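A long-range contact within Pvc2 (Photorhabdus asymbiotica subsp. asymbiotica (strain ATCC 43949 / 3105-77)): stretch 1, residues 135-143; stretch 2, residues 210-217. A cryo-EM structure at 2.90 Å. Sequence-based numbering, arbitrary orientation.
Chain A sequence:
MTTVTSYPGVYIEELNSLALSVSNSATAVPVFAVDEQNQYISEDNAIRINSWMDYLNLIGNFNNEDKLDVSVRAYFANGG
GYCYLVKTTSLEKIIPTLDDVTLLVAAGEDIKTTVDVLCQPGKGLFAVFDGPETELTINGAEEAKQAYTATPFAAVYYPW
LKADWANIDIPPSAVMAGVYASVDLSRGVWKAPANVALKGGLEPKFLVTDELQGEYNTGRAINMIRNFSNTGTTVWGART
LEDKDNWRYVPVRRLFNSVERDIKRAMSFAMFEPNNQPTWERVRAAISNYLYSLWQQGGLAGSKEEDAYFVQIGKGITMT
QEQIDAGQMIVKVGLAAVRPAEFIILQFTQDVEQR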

ATOM      1  N   GLU A 135     -36.312 -40.920 -52.206  1.00 68.05           N
ATOM      2  CA  GLU A 135     -36.382 -39.468 -52.243  1.00 68.05           C
ATOM      3  C   GLU A 135     -37.765 -39.057 -52.727  1.00 68.05           C
ATOM      4  O   GLU A 135     -38.125 -39.318 -53.878  1.00 68.05           O
ATOM      5  N   LEU A 136     -38.559 -38.442 -51.854  1.00 68.17           N
ATOM      6  CA  LEU A 136     -39.948 -38.149 -52.165  1.00 68.17           C
ATOM      7  C   LEU A 136     -40.085 -36.762 -52.787  1.00 68.17           C
ATOM      8  O   LEU A 136     -39.100 -36.085 -53.095  1.00 68.17           O
ATOM      9  N   THR A 137     -41.330 -36.329 -52.958  1.00 75.24           N
ATOM     10  CA  THR A 137     -41.651 -35.127 -53.704  1.00 75.24           C
ATOM     11  C   THR A 137     -42.559 -34.221 -52.889  1.00 75.24           C
ATOM     12  O   THR A 137     -43.218 -34.647 -51.936  1.00 75.24           O
ATOM     13  N   ILE A 138     -42.584 -32.950 -53.298  1.00 76.47           N
ATOM     14  CA  ILE A 138     -43.630 -32.028 -52.885  1.00 76.47           C
ATOM     15  C   ILE A 138     -44.905 -32.287 -53.683  1.00 76.47           C
ATOM     16  O   ILE A 138     -45.995 -31.861 -53.283  1.00 76.47           O
ATOM     17  N   ASN A 139     -44.794 -33.028 -54.785  1.00 81.80           N
ATOM     18  CA  ASN A 139     -45.859 -33.252 -55.751  1.00 81.80           C
ATOM     19  C   ASN A 139     -46.757 -34.422 -55.357  1.00 81.80           C
ATOM     20  O   ASN A 139     -47.980 -34.274 -55.299  1.00 81.80           O
ATOM     21  N   GLY A 140     -46.170 -35.586 -55.091  1.00 83.37           N
ATOM     22  CA  GLY A 140     -46.938 -36.732 -54.643  1.00 83.37           C
ATOM     23  C   GLY A 140     -46.910 -36.877 -53.136  1.00 83.37           C
ATOM     24  O   GLY A 140     -46.782 -37.986 -52.609  1.00 83.37           O
ATOM     25  N   ALA A 141     -47.047 -35.751 -52.433  1.00 80.90           N
ATOM     26  CA  ALA A 141     -46.710 -35.699 -51.016  1.00 80.90           C
ATOM     27  C   ALA A 141     -47.807 -36.246 -50.112  1.00 80.90           C
ATOM     28  O   ALA A 141     -47.498 -36.818 -49.062  1.00 80.90           O
ATOM     29  N   GLU A 142     -49.078 -36.080 -50.473  1.00 85.40           N
ATOM     30  CA  GLU A 142     -50.137 -36.561 -49.595  1.00 85.40           C
ATOM     31  C   GLU A 142     -50.371 -38.061 -49.717  1.00 85.40           C
ATOM     32  O   GLU A 142     -51.140 -38.616 -48.926  1.00 85.40           O
ATOM     33  N   GLU A 143     -49.725 -38.726 -50.676  1.00 83.46           N
ATOM     34  CA  GLU A 143     -49.772 -40.182 -50.746  1.00 83.46           C
ATOM     35  C   GLU A 143     -48.759 -40.827 -49.810  1.00 83.46           C
ATOM     36  O   GLU A 143     -48.977 -41.953 -49.350  1.00 83.46           O
ATOM     37  N   ASP A 210     -37.207 -26.149 -47.918  1.00 58.43           N
ATOM     38  CA  ASP A 210     -38.186 -25.676 -46.944  1.00 58.43           C
ATOM     39  C   ASP A 210     -39.611 -25.793 -47.463  1.00 58.43           C
ATOM     40  O   ASP A 210     -40.542 -25.975 -46.673  1.00 58.43           O
ATOM     41  N   GLU A 211     -39.803 -25.684 -48.779  1.00 63.98           N
ATOM     42  CA  GLU A 211     -41.142 -25.791 -49.340  1.00 63.98           C
ATOM     43  C   GLU A 211     -41.654 -27.222 -49.299  1.00 63.98           C
ATOM     44  O   GLU A 211     -42.866 -27.441 -49.208  1.00 63.98           O
ATOM     45  N   LEU A 212     -40.752 -28.205 -49.356  1.00 63.33           N
ATOM     46  CA  LEU A 212     -41.169 -29.598 -49.242  1.00 63.33           C
ATOM     47  C   LEU A 212     -41.578 -29.935 -47.816  1.00 63.33           C
ATOM     48  O   LEU A 212     -42.535 -30.686 -47.602  1.00 63.33           O
ATOM     49  N   GLN A 213     -40.861 -29.392 -46.829  1.00 58.12           N
ATOM     50  CA  GLN A 213     -41.184 -29.644 -45.430  1.00 58.12           C
ATOM     51  C   GLN A 213     -42.513 -29.022 -45.024  1.00 58.12           C
ATOM     52  O   GLN A 213     -43.143 -29.498 -44.075  1.00 58.12           O
ATOM     53  N   GLY A 214     -42.962 -27.984 -45.729  1.00 60.10           N
ATOM     54  CA  GLY A 214     -44.266 -27.418 -45.444  1.00 60.10           C
ATOM     55  C   GLY A 214     -45.415 -28.324 -45.837  1.00 60.10           C
ATOM     56  O   GLY A 214     -46.490 -28.255 -45.236  1.00 60.10           O
ATOM     57  N   GLU A 215     -45.209 -29.172 -46.847  1.00 65.65           N
ATOM     58  CA  GLU A 215     -46.230 -30.142 -47.233  1.00 65.65           C
ATOM     59  C   GLU A 215     -46.425 -31.195 -46.156  1.00 65.65           C
ATOM     60  O   GLU A 215     -47.556 -31.505 -45.765  1.00 65.65           O
ATOM     61  N   TYR A 216     -45.326 -31.754 -45.662  1.00 64.49           N
ATOM     62  CA  TYR A 216     -45.396 -32.932 -44.815  1.00 64.49           C
ATOM     63  C   TYR A 216     -45.662 -32.605 -43.360  1.00 64.49           C
ATOM     64  O   TYR A 216     -46.070 -33.493 -42.613  1.00 64.49           O
ATOM     65  N   ASN A 217     -45.466 -31.359 -42.946  1.00 56.94           N
ATOM     66  CA  ASN A 217     -45.610 -31.007 -41.542  1.00 56.94           C
ATOM     67  C   ASN A 217     -47.062 -30.887 -41.100  1.00 56.94           C
ATOM     68  O   ASN A 217     -47.326 -30.875 -39.895  1.00 56.94           O
TER

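A small, mostly apolar contact, pinned by a single cross-stretch hydrogen bond, joins a loop of Pvc2 to one side of a helix whose touching residues lie at least 73 positions further along the chain. It illustrates a common principle: a helix can hold an irregular segment by giving it aliphatic carbon to lie against and one phenol to bind a backbone carbonyl.

Tyr216 contributes the phenol. Its CA-to-CB bond points sideways, but the m rotamer (chi1 -72°) brings the ring end to the loop, where OH donates a hydrogen bond to Thr137 O at 2.7 Å, with the carbonyl at the ring edge, near its plane. Apolar neighbours gather about the same end of the ring: Leu136 CD1 lies 3.6 Å from Tyr216 CZ, and Ala141 CB is 3.5 Å from that same CZ.

Leu136, with both chi angles p, points toward the helix, and its CD1 also meets Leu212 CD2 at 3.7 Å. Leu212 starts sideways and reaches inward through a t chi1; its other methyl, CD1, packs 3.6 Å from the backbone Ile138 N. The backbones come close here, with Ile138 CA and Leu212 CA 5.0 Å apart.

Ile138, extended as t,t, also starts sideways and lays its chain along the helix, CG1 3.6 Å from Glu215 CG and CD1 3.3 Å from the backbone Glu211 O. Glu215 has its CA-to-CB bond toward the loop, with chi1 between wells at -98° and chi2 m; the Ile138 contact shows its CG serving as packing surface, while its OE1 comes 3.3 Å from Ala141 CB, a contact with a methyl, which has no polar hydrogen to donate, so the approach is one of packing.

Thr137 points away from the helix. Its side chain (chi1 p) instead braces the loop from within: OG1 accepts a hydrogen bond from Gly140 N at 2.8 Å, while the carbonyl of the same residue serves Tyr216.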

ATOM      1  CB  GLU A 135     -35.268 -38.918 -53.138  1.00 68.05           C
ATOM      2  CG  GLU A 135     -35.255 -37.418 -53.313  1.00 68.05           C
ATOM      3  CD  GLU A 135     -35.903 -36.992 -54.610  1.00 68.05           C
ATOM      4  OE1 GLU A 135     -36.166 -37.873 -55.457  1.00 68.05           O
ATOM      5  OE2 GLU A 135     -36.152 -35.783 -54.783  1.00 68.05           O
ATOM      6  CB  LEU A 136     -40.830 -38.295 -50.921  1.00 68.17           C
ATOM      7  CG  LEU A 136     -40.394 -37.828 -49.529  1.00 68.17           C
ATOM      8  CD1 LEU A 136     -40.290 -36.327 -49.374  1.00 68.17           C
ATOM      9  CD2 LEU A 136     -41.332 -38.388 -48.478  1.00 68.17           C
ATOM     10  CB  THR A 137     -42.348 -35.454 -55.032  1.00 75.24           C
ATOM     11  OG1 THR A 137     -43.501 -36.267 -54.775  1.00 75.24           O
ATOM     12  CG2 THR A 137     -41.414 -36.190 -55.979  1.00 75.24           C
ATOM     13  CB  ILE A 138     -43.107 -30.583 -53.049  1.00 76.47           C
ATOM     14  CG1 ILE A 138     -43.948 -29.574 -52.272  1.00 76.47           C
ATOM     15  CG2 ILE A 138     -43.034 -30.190 -54.517  1.00 76.47           C
ATOM     16  CD1 ILE A 138     -43.459 -28.149 -52.394  1.00 76.47           C
ATOM     17  CB  ASN A 139     -45.233 -33.483 -57.132  1.00 81.80           C
ATOM     18  CG  ASN A 139     -46.252 -33.496 -58.253  1.00 81.80           C
ATOM     19  OD1 ASN A 139     -47.405 -33.107 -58.075  1.00 81.80           O
ATOM     20  ND2 ASN A 139     -45.820 -33.935 -59.429  1.00 81.80           N
ATOM     21  CB  ALA A 141     -46.379 -34.262 -50.616  1.00 80.90           C
ATOM     22  CB  GLU A 142     -51.442 -35.799 -49.856  1.00 85.40           C
ATOM     23  CG  GLU A 142     -52.191 -36.201 -51.111  1.00 85.40           C
ATOM     24  CD  GLU A 142     -52.492 -35.017 -52.011  1.00 85.40           C
ATOM     25  OE1 GLU A 142     -51.545 -34.279 -52.354  1.00 85.40           O
ATOM     26  OE2 GLU A 142     -53.672 -34.817 -52.370  1.00 85.40           O
ATOM     27  CB  GLU A 143     -49.514 -40.651 -52.177  1.00 83.46           C
ATOM     28  CG  GLU A 143     -50.257 -39.865 -53.239  1.00 83.46           C
ATOM     29  CD  GLU A 143     -49.530 -39.872 -54.569  1.00 83.46           C
ATOM     30  OE1 GLU A 143     -50.076 -39.332 -55.553  1.00 83.46           O
ATOM     31  OE2 GLU A 143     -48.407 -40.416 -54.627  1.00 83.46           O
ATOM     32  CB  ASP A 210     -37.897 -24.225 -46.568  1.00 58.43           C
ATOM     33  CG  ASP A 210     -37.141 -24.101 -45.268  1.00 58.43           C
ATOM     34  OD1 ASP A 210     -37.196 -25.047 -44.456  1.00 58.43           O
ATOM     35  OD2 ASP A 210     -36.500 -23.053 -45.053  1.00 58.43           O
ATOM     36  CB  GLU A 211     -41.155 -25.261 -50.772  1.00 63.98           C
ATOM     37  CG  GLU A 211     -40.735 -23.803 -50.901  1.00 63.98           C
ATOM     38  CD  GLU A 211     -41.747 -22.840 -50.303  1.00 63.98           C
ATOM     39  OE1 GLU A 211     -42.956 -23.155 -50.316  1.00 63.98           O
ATOM     40  OE2 GLU A 211     -41.333 -21.766 -49.819  1.00 63.98           O
ATOM     41  CB  LEU A 212     -40.048 -30.525 -49.711  1.00 63.33           C
ATOM     42  CG  LEU A 212     -40.330 -32.029 -49.754  1.00 63.33           C
ATOM     43  CD1 LEU A 212     -39.845 -32.614 -51.063  1.00 63.33           C
ATOM     44  CD2 LEU A 212     -39.668 -32.746 -48.594  1.00 63.33           C
ATOM     45  CB  GLN A 213     -40.064 -29.117 -44.532  1.00 58.12           C
ATOM     46  CG  GLN A 213     -40.058 -29.704 -43.130  1.00 58.12           C
ATOM     47  CD  GLN A 213     -39.065 -29.035 -42.212  1.00 58.12           C
ATOM     48  OE1 GLN A 213     -38.993 -29.352 -41.027  1.00 58.12           O
ATOM     49  NE2 GLN A 213     -38.291 -28.104 -42.750  1.00 58.12           N
ATOM     50  CB  GLU A 215     -45.840 -30.822 -48.544  1.00 65.65           C
ATOM     51  CG  GLU A 215     -46.489 -30.246 -49.773  1.00 65.65           C
ATOM     52  CD  GLU A 215     -47.948 -30.614 -49.907  1.00 65.65           C
ATOM     53  OE1 GLU A 215     -48.312 -31.773 -49.621  1.00 65.65           O
ATOM     54  OE2 GLU A 215     -48.736 -29.734 -50.305  1.00 65.65           O
ATOM     55  CB  TYR A 216     -44.103 -33.731 -44.936  1.00 64.49           C
ATOM     56  CG  TYR A 216     -43.977 -34.426 -46.264  1.00 64.49           C
ATOM     57  CD1 TYR A 216     -44.484 -35.704 -46.443  1.00 64.49           C
ATOM     58  CD2 TYR A 216     -43.373 -33.799 -47.342  1.00 64.49           C
ATOM     59  CE1 TYR A 216     -44.382 -36.343 -47.657  1.00 64.49           C
ATOM     60  CE2 TYR A 216     -43.269 -34.428 -48.560  1.00 64.49           C
ATOM     61  CZ  TYR A 216     -43.772 -35.702 -48.710  1.00 64.49           C
ATOM     62  OH  TYR A 216     -43.663 -36.339 -49.923  1.00 64.49           O
ATOM     63  CB  ASN A 217     -44.886 -29.689 -41.272  1.00 56.94           C
ATOM     64  CG  ASN A 217     -44.427 -29.556 -39.845  1.00 56.94           C
ATOM     65  OD1 ASN A 217     -43.987 -30.522 -39.227  1.00 56.94           O
ATOM     66  ND2 ASN A 217     -44.517 -28.349 -39.312  1.00 56.94           N
TER